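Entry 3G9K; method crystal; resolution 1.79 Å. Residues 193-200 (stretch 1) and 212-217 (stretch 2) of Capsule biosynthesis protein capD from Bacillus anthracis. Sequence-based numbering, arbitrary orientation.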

# COMPACT_ATOMS: atom_id res chain seq x y z
N PHE A 193 14.47 2.59 -18.38
CA PHE A 193 13.22 3.33 -18.12
C PHE A 193 13.48 4.85 -18.14
O PHE A 193 12.72 5.57 -18.79
N TYR A 194 14.53 5.32 -17.44
CA TYR A 194 14.78 6.74 -17.18
C TYR A 194 15.59 7.44 -18.27
O TYR A 194 15.81 8.63 -18.21
N GLU A 195 15.97 6.70 -19.33
CA GLU A 195 16.69 7.26 -20.46
C GLU A 195 16.23 6.49 -21.67
O GLU A 195 15.42 5.59 -21.55
N GLY A 196 16.68 6.89 -22.85
CA GLY A 196 16.35 6.17 -24.06
C GLY A 196 14.93 6.32 -24.52
O GLY A 196 14.23 7.27 -24.16
N GLY A 197 14.49 5.37 -25.35
CA GLY A 197 13.16 5.40 -25.90
C GLY A 197 12.03 5.44 -24.89
O GLY A 197 11.02 6.12 -25.13
N VAL A 198 12.16 4.74 -23.76
CA VAL A 198 11.09 4.71 -22.82
C VAL A 198 10.93 6.10 -22.22
O VAL A 198 9.80 6.58 -22.11
N ALA A 199 12.06 6.69 -21.83
CA ALA A 199 12.09 8.05 -21.33
C ALA A 199 11.53 9.04 -22.33
O ALA A 199 10.75 9.93 -21.96
N ARG A 200 11.84 8.83 -23.60
CA ARG A 200 11.24 9.65 -24.63
C ARG A 200 9.71 9.49 -24.65
O ARG A 200 9.00 10.50 -24.78
N ASP A 212 14.23 15.90 -16.09
CA ASP A 212 13.52 15.57 -14.85
C ASP A 212 13.44 14.05 -14.70
O ASP A 212 13.56 13.50 -13.62
N ILE A 213 13.19 13.35 -15.79
CA ILE A 213 13.08 11.89 -15.76
C ILE A 213 14.41 11.25 -15.33
O ILE A 213 14.43 10.39 -14.44
N LYS A 214 15.49 11.71 -15.89
CA LYS A 214 16.81 11.14 -15.59
C LYS A 214 17.28 11.49 -14.20
O LYS A 214 18.05 10.73 -13.58
N GLY A 215 16.80 12.63 -13.69
CA GLY A 215 17.25 13.13 -12.44
C GLY A 215 16.57 12.54 -11.22
O GLY A 215 16.84 12.97 -10.10
N TYR A 216 15.68 11.58 -11.44
CA TYR A 216 14.96 10.98 -10.35
C TYR A 216 15.93 10.33 -9.36
O TYR A 216 16.83 9.62 -9.77
N LYS A 217 15.71 10.56 -8.07
CA LYS A 217 16.49 9.92 -7.00
C LYS A 217 15.60 9.36 -5.89
O LYS A 217 14.68 10.04 -5.41

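The two stretches meet where a helix ending near Tyr 194 and the helix that follows it pass the C-terminal end of the helix containing Ile 213 and Lys 214. Phe 193, a t rotamer at chi1, is buried, but its CD2 stays 5.5 Å from Ile 213 CG2, too far for contact.

Tyr 194 is the centre of the packing. Its CA-to-CB bond runs sideways, and the m rotamer lays the ring alongside stretch 2. The ring edge meets the backbone of Ile 213, with CD1 of Tyr 194 3.1 Å from the carbonyl O of Ile 213, while the same CD1 lies 4.0 Å from Ile 213 CG2. Farther along the ring, Tyr 194 CE1 approaches CB of Tyr 216 at 3.9 Å. The CA-to-CB bond of Tyr 216, a t rotamer, points toward stretch 1, and its ring is nearly parallel to that of Tyr 194, at 19°, but the centroids are 6.0 Å apart and the rings barely overlap. Both tyrosine hydroxyls are hydrogen-bonded elsewhere in the structure.

Glu 195, m at chi1 and t at chi2, starts sideways, but its end comes nearer to the extended, all-t side chain of Lys 214. Glu 195 OE2 is 3.5 Å from Lys 214 CE and 4.4 Å from Lys 214 NZ, so the opposite charges are near each other without forming a salt bridge; OE2 is hydrogen-bonded to a residue just outside the stretches.

Gly 196, Gly 197 and Val 198 make no contact with stretch 2. Ala 199 turns back toward it, placing CB 4.1 Å from CG2 of Ile 213, whose CA-to-CB bond points toward stretch 1 (chi1 m, chi2 t); Ile 213 CD1 reaches within 3.6 Å of Ala 199 O. The CA-to-CB bond of Arg 200 points away. No hydrogen bond links the stretches; apolar side-chain contacts and close approaches to backbone carbonyls join them.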

# COMPACT_ATOMS: atom_id res chain seq x y z
CB PHE A 193 12.66 2.91 -16.76
CG PHE A 193 11.33 3.55 -16.39
CD1 PHE A 193 10.14 2.92 -16.71
CD2 PHE A 193 11.28 4.72 -15.63
CE1 PHE A 193 8.92 3.46 -16.35
CE2 PHE A 193 10.06 5.26 -15.26
CZ PHE A 193 8.89 4.65 -15.62
CB TYR A 194 15.43 6.91 -15.81
CG TYR A 194 14.55 6.51 -14.65
CD1 TYR A 194 13.60 7.39 -14.12
CD2 TYR A 194 14.58 5.21 -14.16
CE1 TYR A 194 12.77 6.99 -13.10
CE2 TYR A 194 13.79 4.81 -13.15
CZ TYR A 194 12.86 5.70 -12.59
OH TYR A 194 12.06 5.28 -11.58
CB GLU A 195 18.20 7.16 -20.29
CG GLU A 195 18.74 7.80 -19.02
CD GLU A 195 20.23 7.58 -18.85
OE1 GLU A 195 20.95 7.52 -19.86
OE2 GLU A 195 20.70 7.43 -17.72
CB VAL A 198 11.29 3.69 -21.69
CG1 VAL A 198 10.18 3.87 -20.59
CG2 VAL A 198 11.22 2.27 -22.26
CB ALA A 199 13.50 8.46 -20.93
CB ARG A 200 11.87 9.38 -26.01
CG ARG A 200 13.28 9.97 -26.16
CD ARG A 200 13.79 9.91 -27.58
NE ARG A 200 14.00 8.55 -28.09
CZ ARG A 200 15.08 7.79 -27.86
NH1 ARG A 200 16.08 8.23 -27.08
NH2 ARG A 200 15.16 6.58 -28.41
CB ASP A 212 12.09 16.10 -14.85
CG ASP A 212 11.98 17.53 -14.39
OD1 ASP A 212 12.90 18.00 -13.68
OD2 ASP A 212 10.96 18.16 -14.73
CB ILE A 213 12.59 11.35 -17.11
CG1 ILE A 213 11.14 11.84 -17.35
CG2 ILE A 213 12.66 9.80 -17.14
CD1 ILE A 213 10.66 11.70 -18.78
CB LYS A 214 17.85 11.66 -16.61
CG LYS A 214 19.19 10.91 -16.59
CD LYS A 214 20.18 11.36 -17.65
CE LYS A 214 21.57 10.76 -17.32
NZ LYS A 214 22.68 11.37 -18.12
CB TYR A 216 13.96 9.91 -10.84
CG TYR A 216 13.20 9.37 -9.62
CD1 TYR A 216 13.65 8.26 -8.91
CD2 TYR A 216 12.06 10.04 -9.14
CE1 TYR A 216 12.98 7.80 -7.78
CE2 TYR A 216 11.38 9.57 -8.00
CZ TYR A 216 11.85 8.47 -7.33
OH TYR A 216 11.21 8.03 -6.20
CB LYS A 217 17.46 10.91 -6.37
CG LYS A 217 18.56 11.40 -7.34
CD LYS A 217 19.42 10.25 -7.88
CE LYS A 217 20.34 10.70 -9.02
NZ LYS A 217 20.63 9.57 -9.98